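Local coordinates for protein cellulosomal scaffoldin (Bacteroides cellulosolvens, PDB 1TYJ) that is a type II cohesin module of a cellulosomal scaffoldin that probably binds a dockerin, helping to assemble the cellulose-degrading complex, at residues A97-G102 against F147-N152. Residues are numbered along the deposited sequence; the frame is centred on the assembly and turned at random.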
loop_
_atom_site.group_PDB
_atom_site.type_symbol
_atom_site.label_atom_id
_atom_site.label_comp_id
_atom_site.label_asym_id
_atom_site.label_seq_id
_atom_site.Cartn_x
_atom_site.Cartn_y
_atom_site.Cartn_z
ATOM N N ALA A 97 -12.039 4.230 21.151
ATOM C CA ALA A 97 -12.774 2.948 21.052
ATOM C C ALA A 97 -11.823 1.804 20.717
ATOM O O ALA A 97 -11.946 0.683 21.240
ATOM C CB ALA A 97 -13.895 3.029 20.041
ATOM N N TYR A 98 -10.860 2.087 19.853
ATOM C CA TYR A 98 -9.816 1.139 19.474
ATOM C C TYR A 98 -9.005 0.709 20.706
ATOM O O TYR A 98 -8.821 -0.482 20.955
ATOM C CB TYR A 98 -8.934 1.761 18.370
ATOM C CG TYR A 98 -7.792 0.891 17.855
ATOM C CD1 TYR A 98 -7.880 -0.537 17.882
ATOM C CD2 TYR A 98 -6.633 1.485 17.327
ATOM C CE1 TYR A 98 -6.839 -1.315 17.443
ATOM C CE2 TYR A 98 -5.600 0.728 16.848
ATOM C CZ TYR A 98 -5.716 -0.697 16.900
ATOM O OH TYR A 98 -4.648 -1.424 16.450
ATOM N N ARG A 99 -8.583 1.668 21.515
ATOM C CA ARG A 99 -7.784 1.364 22.690
ATOM C C ARG A 99 -8.604 0.516 23.643
ATOM O O ARG A 99 -8.061 -0.393 24.273
ATOM C CB ARG A 99 -7.313 2.633 23.406
ATOM C CG ARG A 99 -6.205 3.368 22.676
ATOM C CD ARG A 99 -5.589 4.528 23.468
ATOM N NE ARG A 99 -6.572 5.524 23.928
ATOM C CZ ARG A 99 -6.868 6.676 23.291
ATOM N NH1 ARG A 99 -6.257 6.994 22.155
ATOM N NH2 ARG A 99 -7.780 7.520 23.789
ATOM N N ALA A 100 -9.904 0.785 23.717
ATOM C CA ALA A 100 -10.788 0.085 24.661
ATOM C C ALA A 100 -11.088 -1.370 24.234
ATOM O O ALA A 100 -11.546 -2.190 25.047
ATOM C CB ALA A 100 -12.055 0.847 24.818
ATOM N N SER A 101 -10.815 -1.694 22.976
ATOM C CA SER A 101 -11.041 -3.047 22.444
ATOM C C SER A 101 -10.093 -4.073 23.024
ATOM O O SER A 101 -10.420 -5.273 23.023
ATOM C CB SER A 101 -10.896 -3.071 20.902
ATOM O OG SER A 101 -9.523 -3.014 20.512
ATOM N N GLY A 102 -8.931 -3.639 23.499
ATOM C CA GLY A 102 -7.898 -4.578 23.930
ATOM C C GLY A 102 -7.323 -5.492 22.834
ATOM O O GLY A 102 -6.697 -6.538 23.140
ATOM N N PHE A 147 1.154 5.123 12.193
ATOM C CA PHE A 147 0.700 5.710 13.457
ATOM C C PHE A 147 0.277 4.660 14.428
ATOM O O PHE A 147 -0.130 3.548 14.035
ATOM C CB PHE A 147 -0.479 6.672 13.181
ATOM C CG PHE A 147 -0.090 7.771 12.242
ATOM C CD1 PHE A 147 -0.189 7.583 10.863
ATOM C CD2 PHE A 147 0.434 8.954 12.742
ATOM C CE1 PHE A 147 0.248 8.613 9.970
ATOM C CE2 PHE A 147 0.834 9.981 11.872
ATOM C CZ PHE A 147 0.750 9.792 10.496
ATOM N N ASP A 148 0.322 5.019 15.700
ATOM C CA ASP A 148 -0.166 4.100 16.747
ATOM C C ASP A 148 -1.473 4.624 17.368
ATOM O O ASP A 148 -1.983 5.698 16.978
ATOM C CB ASP A 148 0.926 3.807 17.788
ATOM C CG ASP A 148 1.095 4.948 18.817
ATOM O OD1 ASP A 148 0.305 5.945 18.769
ATOM O OD2 ASP A 148 2.027 4.823 19.662
ATOM N N TRP A 149 -2.047 3.854 18.302
ATOM C CA TRP A 149 -3.348 4.202 18.811
ATOM C C TRP A 149 -3.393 5.314 19.846
ATOM O O TRP A 149 -4.464 5.618 20.376
ATOM C CB TRP A 149 -4.117 2.966 19.261
ATOM C CG TRP A 149 -3.647 2.287 20.515
ATOM C CD1 TRP A 149 -2.715 2.719 21.430
ATOM C CD2 TRP A 149 -4.125 1.031 20.991
ATOM N NE1 TRP A 149 -2.600 1.784 22.467
ATOM C CE2 TRP A 149 -3.470 0.756 22.214
ATOM C CE3 TRP A 149 -5.081 0.126 20.516
ATOM C CZ2 TRP A 149 -3.724 -0.415 22.959
ATOM C CZ3 TRP A 149 -5.327 -1.047 21.269
ATOM C CH2 TRP A 149 -4.640 -1.298 22.459
ATOM N N ASP A 150 -2.235 5.923 20.104
ATOM C CA ASP A 150 -2.178 7.147 20.933
ATOM C C ASP A 150 -1.978 8.366 20.057
ATOM O O ASP A 150 -1.896 9.492 20.570
ATOM C CB ASP A 150 -1.067 7.048 21.985
ATOM C CG ASP A 150 -1.374 5.960 23.043
ATOM O OD1 ASP A 150 -2.528 5.903 23.534
ATOM O OD2 ASP A 150 -0.480 5.129 23.341
ATOM N N GLY A 151 -1.922 8.160 18.740
ATOM C CA GLY A 151 -1.662 9.255 17.799
ATOM C C GLY A 151 -0.194 9.612 17.682
ATOM O O GLY A 151 0.107 10.718 17.255
ATOM N N ASN A 152 0.720 8.699 18.070
ATOM C CA ASN A 152 2.139 8.856 17.764
ATOM C C ASN A 152 2.443 8.489 16.342
ATOM O O ASN A 152 1.848 7.535 15.806
ATOM C CB ASN A 152 3.022 7.989 18.660
ATOM C CG ASN A 152 2.885 8.345 20.135
ATOM O OD1 ASN A 152 3.165 9.479 20.538
ATOM N ND2 ASN A 152 2.504 7.368 20.947
#
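W149 lays its indole against the short helix 95-100; broad and flat, it can offer an edge to Y98 and a face to R99 at once. In an edge-to-face pair with planes at 81°, W149 CE3 sits over the middle of the Y98 ring, the six-membered ring centroids 5.0 Å apart, while W149 CB rests 3.5 Å from Y98 CD2. Over one face of the indole, R99 CG makes a CH-pi contact 3.5 Å from the centroid of the five-membered ring. Arginine suits this place because its CG methylene lies over the aromatic face and its bend at chi3 (-55°) brings the guanidinium round to the backbone: R99 NH1 donates to W149 O at 2.9 Å, nearly in the planes of both groups. The type I turn from D148 to G151 presents W149; D148 OD1 steadies it, accepting from D150 N in an Asx turn and from N152 N on the opposite carboxylate face. G151, with positive phi, suits the turn's end. Tyrosine gives W149 a ring face, and its OH is hydrogen-bonded to F30 O and E105 N, fixing that ring. The contact thus joins the helix following strand 85-92 to the loop leaving strand 144-148, at one end of the cohesin beta sandwich.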